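Local coordinates for protein particle-associated lyase (PDB 4Y9V) that binds capsular saccharide of Acinetobacter baumannii as a phage tailspike and probably cleaves the capsule polymer, at residues S119-I130 with Y195-V206; V153-Y162 with G308-R316. All coordinates share one frame; numbering follows the deposited sequence.

Contact 1 of 2, residues S119-I130 with Y195-V206; sequences SHTQITTLASDI and YLTSENIVILKV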
# COMPACT_ATOMS: atom_id res chain seq x y z
N SER A 119 -14.67 -5.95 31.80
CA SER A 119 -15.93 -5.42 32.31
C SER A 119 -15.99 -3.90 32.13
O SER A 119 -14.95 -3.25 31.97
CB SER A 119 -16.12 -5.77 33.78
OG SER A 119 -15.10 -5.21 34.55
N HIS A 120 -17.18 -3.37 32.20
CA HIS A 120 -17.38 -1.94 32.22
C HIS A 120 -18.23 -1.52 33.41
O HIS A 120 -18.94 -2.32 34.03
CB HIS A 120 -17.98 -1.45 30.89
CG HIS A 120 -19.38 -1.89 30.56
ND1 HIS A 120 -19.84 -1.90 29.28
CD2 HIS A 120 -20.39 -2.27 31.38
CE1 HIS A 120 -21.11 -2.29 29.31
NE2 HIS A 120 -21.48 -2.53 30.55
N THR A 121 -18.23 -0.22 33.75
CA THR A 121 -19.20 0.42 34.60
C THR A 121 -19.51 1.79 33.96
O THR A 121 -18.63 2.40 33.40
CB THR A 121 -18.81 0.68 36.07
OG1 THR A 121 -17.59 1.47 36.09
CG2 THR A 121 -18.57 -0.56 36.87
N GLN A 122 -20.74 2.31 34.11
CA GLN A 122 -21.03 3.69 33.78
C GLN A 122 -20.57 4.57 34.90
O GLN A 122 -21.11 4.51 36.03
CB GLN A 122 -22.51 4.01 33.52
CG GLN A 122 -22.70 5.49 33.23
CD GLN A 122 -24.10 5.91 32.82
OE1 GLN A 122 -24.92 5.07 32.44
NE2 GLN A 122 -24.35 7.20 32.89
N ILE A 123 -19.57 5.36 34.67
CA ILE A 123 -19.04 6.24 35.69
C ILE A 123 -19.63 7.65 35.65
O ILE A 123 -19.72 8.27 36.70
CB ILE A 123 -17.51 6.28 35.66
CG1 ILE A 123 -16.94 6.59 34.27
CG2 ILE A 123 -16.93 4.99 36.26
CD1 ILE A 123 -15.54 7.19 34.32
N THR A 124 -20.03 8.13 34.48
CA THR A 124 -20.50 9.51 34.40
C THR A 124 -21.23 9.73 33.09
O THR A 124 -21.58 8.79 32.37
CB THR A 124 -19.35 10.48 34.71
OG1 THR A 124 -19.84 11.80 34.88
CG2 THR A 124 -18.28 10.52 33.65
N THR A 125 -21.47 11.00 32.77
CA THR A 125 -22.14 11.47 31.57
C THR A 125 -21.31 12.61 30.98
O THR A 125 -20.50 13.25 31.66
CB THR A 125 -23.58 11.91 31.82
OG1 THR A 125 -23.57 12.96 32.78
CG2 THR A 125 -24.46 10.76 32.24
N LEU A 126 -21.56 12.83 29.68
CA LEU A 126 -20.88 13.95 28.98
C LEU A 126 -21.44 15.27 29.39
O LEU A 126 -22.65 15.45 29.42
CB LEU A 126 -21.10 13.72 27.48
CG LEU A 126 -20.46 14.74 26.57
CD1 LEU A 126 -18.94 14.77 26.71
CD2 LEU A 126 -20.89 14.52 25.12
N ALA A 127 -20.55 16.25 29.63
CA ALA A 127 -20.91 17.56 30.12
C ALA A 127 -20.41 18.72 29.23
O ALA A 127 -20.63 19.86 29.58
CB ALA A 127 -20.46 17.80 31.56
N SER A 128 -19.80 18.43 28.08
CA SER A 128 -19.53 19.45 27.07
C SER A 128 -19.75 18.82 25.70
O SER A 128 -19.70 17.59 25.55
CB SER A 128 -18.12 19.98 27.13
OG SER A 128 -17.14 18.95 26.97
N ASP A 129 -19.91 19.65 24.69
CA ASP A 129 -20.13 19.15 23.35
C ASP A 129 -18.77 18.74 22.72
O ASP A 129 -17.76 19.44 22.87
CB ASP A 129 -20.80 20.21 22.51
CG ASP A 129 -22.23 20.56 22.96
OD1 ASP A 129 -22.88 19.77 23.64
OD2 ASP A 129 -22.69 21.65 22.57
N ILE A 130 -18.78 17.63 22.04
CA ILE A 130 -17.63 17.08 21.30
C ILE A 130 -17.86 17.31 19.81
O ILE A 130 -18.94 16.98 19.29
CB ILE A 130 -17.46 15.61 21.65
CG1 ILE A 130 -17.06 15.42 23.11
CG2 ILE A 130 -16.44 14.96 20.71
CD1 ILE A 130 -17.07 13.99 23.56
N TYR A 195 -20.87 14.60 19.62
CA TYR A 195 -21.66 14.16 20.77
C TYR A 195 -22.06 15.40 21.56
O TYR A 195 -21.20 16.22 21.87
CB TYR A 195 -20.90 13.20 21.69
CG TYR A 195 -20.27 12.02 21.01
CD1 TYR A 195 -20.94 10.83 20.77
CD2 TYR A 195 -18.95 12.10 20.55
CE1 TYR A 195 -20.30 9.78 20.13
CE2 TYR A 195 -18.32 11.06 19.92
CZ TYR A 195 -19.01 9.87 19.71
OH TYR A 195 -18.43 8.80 19.07
N LEU A 196 -23.34 15.53 21.87
CA LEU A 196 -23.84 16.72 22.57
C LEU A 196 -24.21 16.42 24.01
O LEU A 196 -24.77 15.35 24.31
CB LEU A 196 -25.08 17.27 21.87
CG LEU A 196 -24.89 17.59 20.38
CD1 LEU A 196 -26.23 18.02 19.77
CD2 LEU A 196 -23.77 18.60 20.12
N THR A 197 -24.02 17.39 24.88
CA THR A 197 -24.43 17.28 26.27
C THR A 197 -25.88 16.86 26.37
O THR A 197 -26.24 16.04 27.23
CB THR A 197 -24.27 18.62 27.00
OG1 THR A 197 -24.99 19.67 26.32
CG2 THR A 197 -22.79 18.95 27.00
N SER A 198 -26.69 17.50 25.50
CA SER A 198 -28.11 17.32 25.46
C SER A 198 -28.57 15.94 25.06
O SER A 198 -29.75 15.59 25.25
CB SER A 198 -28.73 18.36 24.48
OG SER A 198 -28.32 18.13 23.14
N GLU A 199 -27.73 15.14 24.45
CA GLU A 199 -28.00 13.81 23.99
C GLU A 199 -27.80 12.82 25.17
O GLU A 199 -27.22 13.16 26.20
CB GLU A 199 -27.10 13.41 22.79
CG GLU A 199 -27.49 14.20 21.52
CD GLU A 199 -26.47 14.11 20.42
OE1 GLU A 199 -25.32 13.74 20.66
OE2 GLU A 199 -26.85 14.45 19.27
N ASN A 200 -28.26 11.57 25.01
CA ASN A 200 -28.08 10.53 25.99
C ASN A 200 -26.70 9.87 25.84
O ASN A 200 -26.57 8.82 25.26
CB ASN A 200 -29.16 9.47 25.92
CG ASN A 200 -30.43 9.96 26.53
OD1 ASN A 200 -30.39 10.46 27.68
ND2 ASN A 200 -31.54 9.82 25.86
N ILE A 201 -25.68 10.62 26.29
CA ILE A 201 -24.28 10.21 26.16
C ILE A 201 -23.73 9.80 27.50
O ILE A 201 -23.59 10.60 28.43
CB ILE A 201 -23.39 11.31 25.57
CG1 ILE A 201 -23.95 11.98 24.34
CG2 ILE A 201 -21.98 10.75 25.32
CD1 ILE A 201 -24.23 11.04 23.18
N VAL A 202 -23.44 8.51 27.66
CA VAL A 202 -22.89 7.95 28.87
C VAL A 202 -21.38 7.76 28.66
O VAL A 202 -20.89 7.59 27.54
CB VAL A 202 -23.57 6.65 29.30
CG1 VAL A 202 -25.08 6.92 29.45
CG2 VAL A 202 -23.32 5.51 28.35
N ILE A 203 -20.66 7.75 29.80
CA ILE A 203 -19.23 7.52 29.84
C ILE A 203 -18.99 6.25 30.67
O ILE A 203 -19.34 6.21 31.86
CB ILE A 203 -18.46 8.70 30.44
CG1 ILE A 203 -18.78 10.04 29.75
CG2 ILE A 203 -16.97 8.43 30.46
CD1 ILE A 203 -18.41 10.10 28.27
N LEU A 204 -18.43 5.24 30.04
CA LEU A 204 -18.09 3.98 30.66
C LEU A 204 -16.58 3.93 30.92
O LEU A 204 -15.81 4.50 30.17
CB LEU A 204 -18.47 2.78 29.81
CG LEU A 204 -19.83 2.85 29.11
CD1 LEU A 204 -20.05 1.62 28.23
CD2 LEU A 204 -20.97 3.02 30.12
N LYS A 205 -16.19 3.19 31.95
CA LYS A 205 -14.80 2.86 32.20
C LYS A 205 -14.61 1.37 32.07
O LYS A 205 -15.42 0.62 32.68
CB LYS A 205 -14.38 3.36 33.60
CG LYS A 205 -12.95 3.05 33.95
CD LYS A 205 -12.47 3.77 35.17
CE LYS A 205 -11.13 3.24 35.66
NZ LYS A 205 -10.52 4.14 36.68
N VAL A 206 -13.59 0.94 31.35
CA VAL A 206 -13.33 -0.47 31.09
C VAL A 206 -12.21 -0.99 31.96
O VAL A 206 -11.19 -0.36 32.12
CB VAL A 206 -12.99 -0.68 29.59
CG1 VAL A 206 -12.79 -2.16 29.29
CG2 VAL A 206 -14.05 -0.08 28.69
O HOH W 1 -15.02 -0.46 35.18
O HOH W 2 -24.71 13.62 28.29
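Leu126 and Ile203 bury more surface in the contact between 119-130 and 195-206 than any other residues. With CG anti to its backbone N (chi1 -179°), Leu126 sends CD2 to the CB of Tyr195, 3.7 Å away, the two side chains crossing at about a right angle, while its own CB packs 3.8 Å from Ile201 CG2. Ile203 lies alongside Thr124, its CB 3.7 Å from Thr124 CG2, and reaches along the backbone of Thr125 with CG1. Thr197, in the type I turn from Leu196 to Glu199, sits against the backbone of Ala127 and Ser128; its backbone N donates to Asp129 OD1 (2.9 Å), nearly in line with the carboxylate C-O bond. The framework is an antiparallel ladder interrupted by a classic beta bulge, where Ile123 and Thr124 both face Ile203; Ile123 N gives Ile203 O a bond of 2.9 Å, and the one from Thr124 N is weak. Thr124 O is gripped from opposite faces of its plane by Ile203 N and Gln122 NE2. A second short ladder pairs Ile130 with Tyr195. Phe138 of strand 137-139 packs against Leu126, Ile130 and Ile203, and strand 151-156 runs along the other edge of 201-207 in the Ig-like domain.

Contact 2 of 2, residues V153-Y162 with G308-R316; sequences VIYCTDDFSY and GDLGCVPCR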
# COMPACT_ATOMS: atom_id res chain seq x y z
N VAL A 153 -15.29 4.63 27.37
CA VAL A 153 -16.20 4.50 26.23
C VAL A 153 -17.16 5.69 26.30
O VAL A 153 -17.82 5.92 27.31
CB VAL A 153 -17.02 3.20 26.28
CG1 VAL A 153 -17.78 3.03 24.97
CG2 VAL A 153 -16.15 1.98 26.59
N ILE A 154 -17.23 6.44 25.19
CA ILE A 154 -18.29 7.40 24.97
C ILE A 154 -19.38 6.64 24.22
O ILE A 154 -19.09 6.02 23.20
CB ILE A 154 -17.77 8.58 24.10
CG1 ILE A 154 -16.62 9.30 24.77
CG2 ILE A 154 -18.92 9.53 23.73
CD1 ILE A 154 -15.83 10.22 23.85
N TYR A 155 -20.62 6.65 24.71
CA TYR A 155 -21.67 5.85 24.07
C TYR A 155 -23.00 6.55 24.15
O TYR A 155 -23.42 6.99 25.22
CB TYR A 155 -21.75 4.45 24.72
CG TYR A 155 -22.68 3.49 24.00
CD1 TYR A 155 -22.31 2.87 22.82
CD2 TYR A 155 -23.95 3.23 24.49
CE1 TYR A 155 -23.14 2.01 22.14
CE2 TYR A 155 -24.80 2.35 23.82
CZ TYR A 155 -24.41 1.74 22.66
OH TYR A 155 -25.29 0.88 22.04
N CYS A 156 -23.67 6.64 23.00
CA CYS A 156 -25.04 7.18 22.95
C CYS A 156 -26.03 6.03 22.99
O CYS A 156 -26.02 5.15 22.16
CB CYS A 156 -25.20 7.96 21.66
SG CYS A 156 -26.87 8.67 21.47
N THR A 157 -26.93 6.09 24.01
CA THR A 157 -27.88 4.99 24.19
C THR A 157 -29.07 5.05 23.26
O THR A 157 -29.86 4.10 23.22
CB THR A 157 -28.32 4.93 25.67
OG1 THR A 157 -28.88 6.17 26.05
CG2 THR A 157 -27.16 4.65 26.61
N ASP A 158 -29.22 6.13 22.50
CA ASP A 158 -30.35 6.34 21.59
C ASP A 158 -30.19 5.51 20.32
O ASP A 158 -29.16 5.54 19.62
CB ASP A 158 -30.48 7.82 21.29
CG ASP A 158 -30.61 8.74 22.49
OD1 ASP A 158 -31.38 8.38 23.40
OD2 ASP A 158 -29.91 9.80 22.63
N ASP A 159 -31.25 4.77 19.95
CA ASP A 159 -31.28 4.00 18.73
C ASP A 159 -31.01 4.90 17.51
O ASP A 159 -31.41 6.06 17.45
CB ASP A 159 -32.62 3.31 18.54
CG ASP A 159 -32.87 2.16 19.48
OD1 ASP A 159 -32.00 1.83 20.30
OD2 ASP A 159 -33.95 1.55 19.35
N PHE A 160 -30.33 4.31 16.52
CA PHE A 160 -30.06 4.92 15.23
C PHE A 160 -29.13 6.14 15.34
O PHE A 160 -28.99 6.89 14.39
CB PHE A 160 -31.33 5.33 14.46
CG PHE A 160 -32.30 4.20 14.21
CD1 PHE A 160 -32.06 3.29 13.20
CD2 PHE A 160 -33.46 4.07 14.95
CE1 PHE A 160 -32.99 2.29 12.91
CE2 PHE A 160 -34.37 3.06 14.68
CZ PHE A 160 -34.14 2.16 13.65
N SER A 161 -28.44 6.33 16.46
CA SER A 161 -27.68 7.55 16.65
C SER A 161 -26.38 7.59 15.84
O SER A 161 -25.83 8.68 15.66
CB SER A 161 -27.43 7.84 18.13
OG SER A 161 -26.79 6.73 18.77
N TYR A 162 -25.93 6.45 15.34
CA TYR A 162 -24.86 6.43 14.34
C TYR A 162 -25.43 6.34 12.91
O TYR A 162 -25.03 7.11 12.04
CB TYR A 162 -23.86 5.27 14.58
CG TYR A 162 -22.72 5.28 13.59
CD1 TYR A 162 -21.70 6.19 13.70
CD2 TYR A 162 -22.67 4.37 12.54
CE1 TYR A 162 -20.63 6.21 12.78
CE2 TYR A 162 -21.63 4.38 11.64
CZ TYR A 162 -20.62 5.29 11.74
OH TYR A 162 -19.63 5.26 10.80
N GLY A 308 -25.57 -4.70 19.84
CA GLY A 308 -26.26 -3.55 20.34
C GLY A 308 -26.31 -3.40 21.84
O GLY A 308 -27.14 -2.63 22.34
N ASP A 309 -25.46 -4.08 22.59
CA ASP A 309 -25.40 -3.84 24.01
C ASP A 309 -24.69 -2.51 24.31
O ASP A 309 -23.98 -1.96 23.48
CB ASP A 309 -24.70 -5.01 24.70
CG ASP A 309 -25.48 -6.30 24.74
OD1 ASP A 309 -26.63 -6.34 24.24
OD2 ASP A 309 -24.90 -7.30 25.25
N LEU A 310 -24.86 -2.06 25.55
CA LEU A 310 -24.15 -0.89 26.05
C LEU A 310 -22.65 -1.03 25.74
O LEU A 310 -22.04 -2.03 26.08
CB LEU A 310 -24.41 -0.81 27.56
CG LEU A 310 -23.84 0.41 28.26
CD1 LEU A 310 -24.58 1.65 27.79
CD2 LEU A 310 -23.99 0.29 29.76
N GLY A 311 -22.08 0.02 25.13
CA GLY A 311 -20.67 0.01 24.78
C GLY A 311 -20.32 -0.55 23.41
O GLY A 311 -19.15 -0.54 23.04
N CYS A 312 -21.32 -1.03 22.67
CA CYS A 312 -21.10 -1.58 21.34
C CYS A 312 -20.98 -0.44 20.30
O CYS A 312 -21.89 -0.13 19.55
CB CYS A 312 -22.21 -2.55 20.99
SG CYS A 312 -22.09 -4.12 21.91
N VAL A 313 -19.80 0.17 20.31
CA VAL A 313 -19.48 1.32 19.47
C VAL A 313 -19.36 0.91 18.00
O VAL A 313 -19.11 -0.25 17.67
CB VAL A 313 -18.14 1.94 19.95
CG1 VAL A 313 -18.27 2.51 21.36
CG2 VAL A 313 -16.98 0.96 19.85
N PRO A 314 -19.43 1.90 17.09
CA PRO A 314 -19.06 1.63 15.69
C PRO A 314 -17.65 1.08 15.60
O PRO A 314 -16.78 1.39 16.41
CB PRO A 314 -19.16 3.02 15.04
CG PRO A 314 -20.18 3.75 15.89
CD PRO A 314 -19.84 3.30 17.31
N CYS A 315 -17.42 0.28 14.56
CA CYS A 315 -16.06 -0.17 14.27
C CYS A 315 -15.32 0.92 13.48
O CYS A 315 -15.86 1.51 12.56
CB CYS A 315 -16.03 -1.41 13.38
SG CYS A 315 -16.71 -2.89 14.18
N ARG A 316 -14.04 1.09 13.81
CA ARG A 316 -13.24 2.09 13.09
C ARG A 316 -11.78 1.75 13.25
O ARG A 316 -11.35 1.10 14.23
CB ARG A 316 -13.65 3.53 13.48
CG ARG A 316 -13.58 3.79 14.96
CD ARG A 316 -13.86 5.25 15.27
NE ARG A 316 -15.07 5.81 14.71
CZ ARG A 316 -16.22 5.97 15.37
NH1 ARG A 316 -16.38 5.50 16.58
NH2 ARG A 316 -17.20 6.64 14.79
O HOH W 3 -24.69 -0.32 19.77
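Tyr155 lays one ring face on the backbone of Gly311, whose N sits 3.5 Å above the ring plane, over its centre. The CA of the same glycine makes a CH-pi contact 4.2 Å from the ring centroid of Tyr155. Leu310 crosses the ring obliquely and brings CD1 to 3.7 Å from Tyr155 CD2, and Cys312 O lies at the ring edge near its plane. Farther along, Pro314 places CG over a face of Tyr162, 3.9 Å from the ring centroid and offset toward the rim, while the valines Val153 and Val313 meet through their CG1 methyls at 3.7 Å. Both tyrosines hold CG anti to the backbone N (chi1 -172° for Tyr155 and -177° for Tyr162), which carries the rings out toward 308-316.

The second shell fixes these groups. A type II turn from Asp309 to Cys312, closed by Cys312 N on Asp309 O, presents Gly311 to the ring. Water 3 takes a bond from Tyr155 OH (2.6 Å) and donates to Cys312 O (2.8 Å). Arg170 binds both Tyr155 OH and Gly308 O, and Glu341 accepts from Tyr162 OH and forms a salt bridge with Arg316, which also donates to Gly172 O.

Chemically, apolar and CH-pi packing joins the two segments directly, with polar linkage through water and Arg170. Because Gly308 touches the bound N-acetylfucosamine, this interface probably helps to set the shape of the glycan pocket.

The centres of contacts 1 and 2 lie about 11 Å apart, and the two are joined by neighbouring strands of a single sheet: 201-207 of contact 1 runs beside 151-156 of contact 2, with Leu204 O probably bonded to Val153 N. Along the chain the segments alternate, 119-130, 153-162, 195-206 and 308-316, so contact 1 closes within the Ig-like domain while contact 2 ties that domain to the pectin lyase-like part. His120 CE1 packs on Leu310 O as well. Together they illustrate how an inserted domain can be seated on a beta-helix, here beside a pocket whose saccharide-binding residues come from both parts.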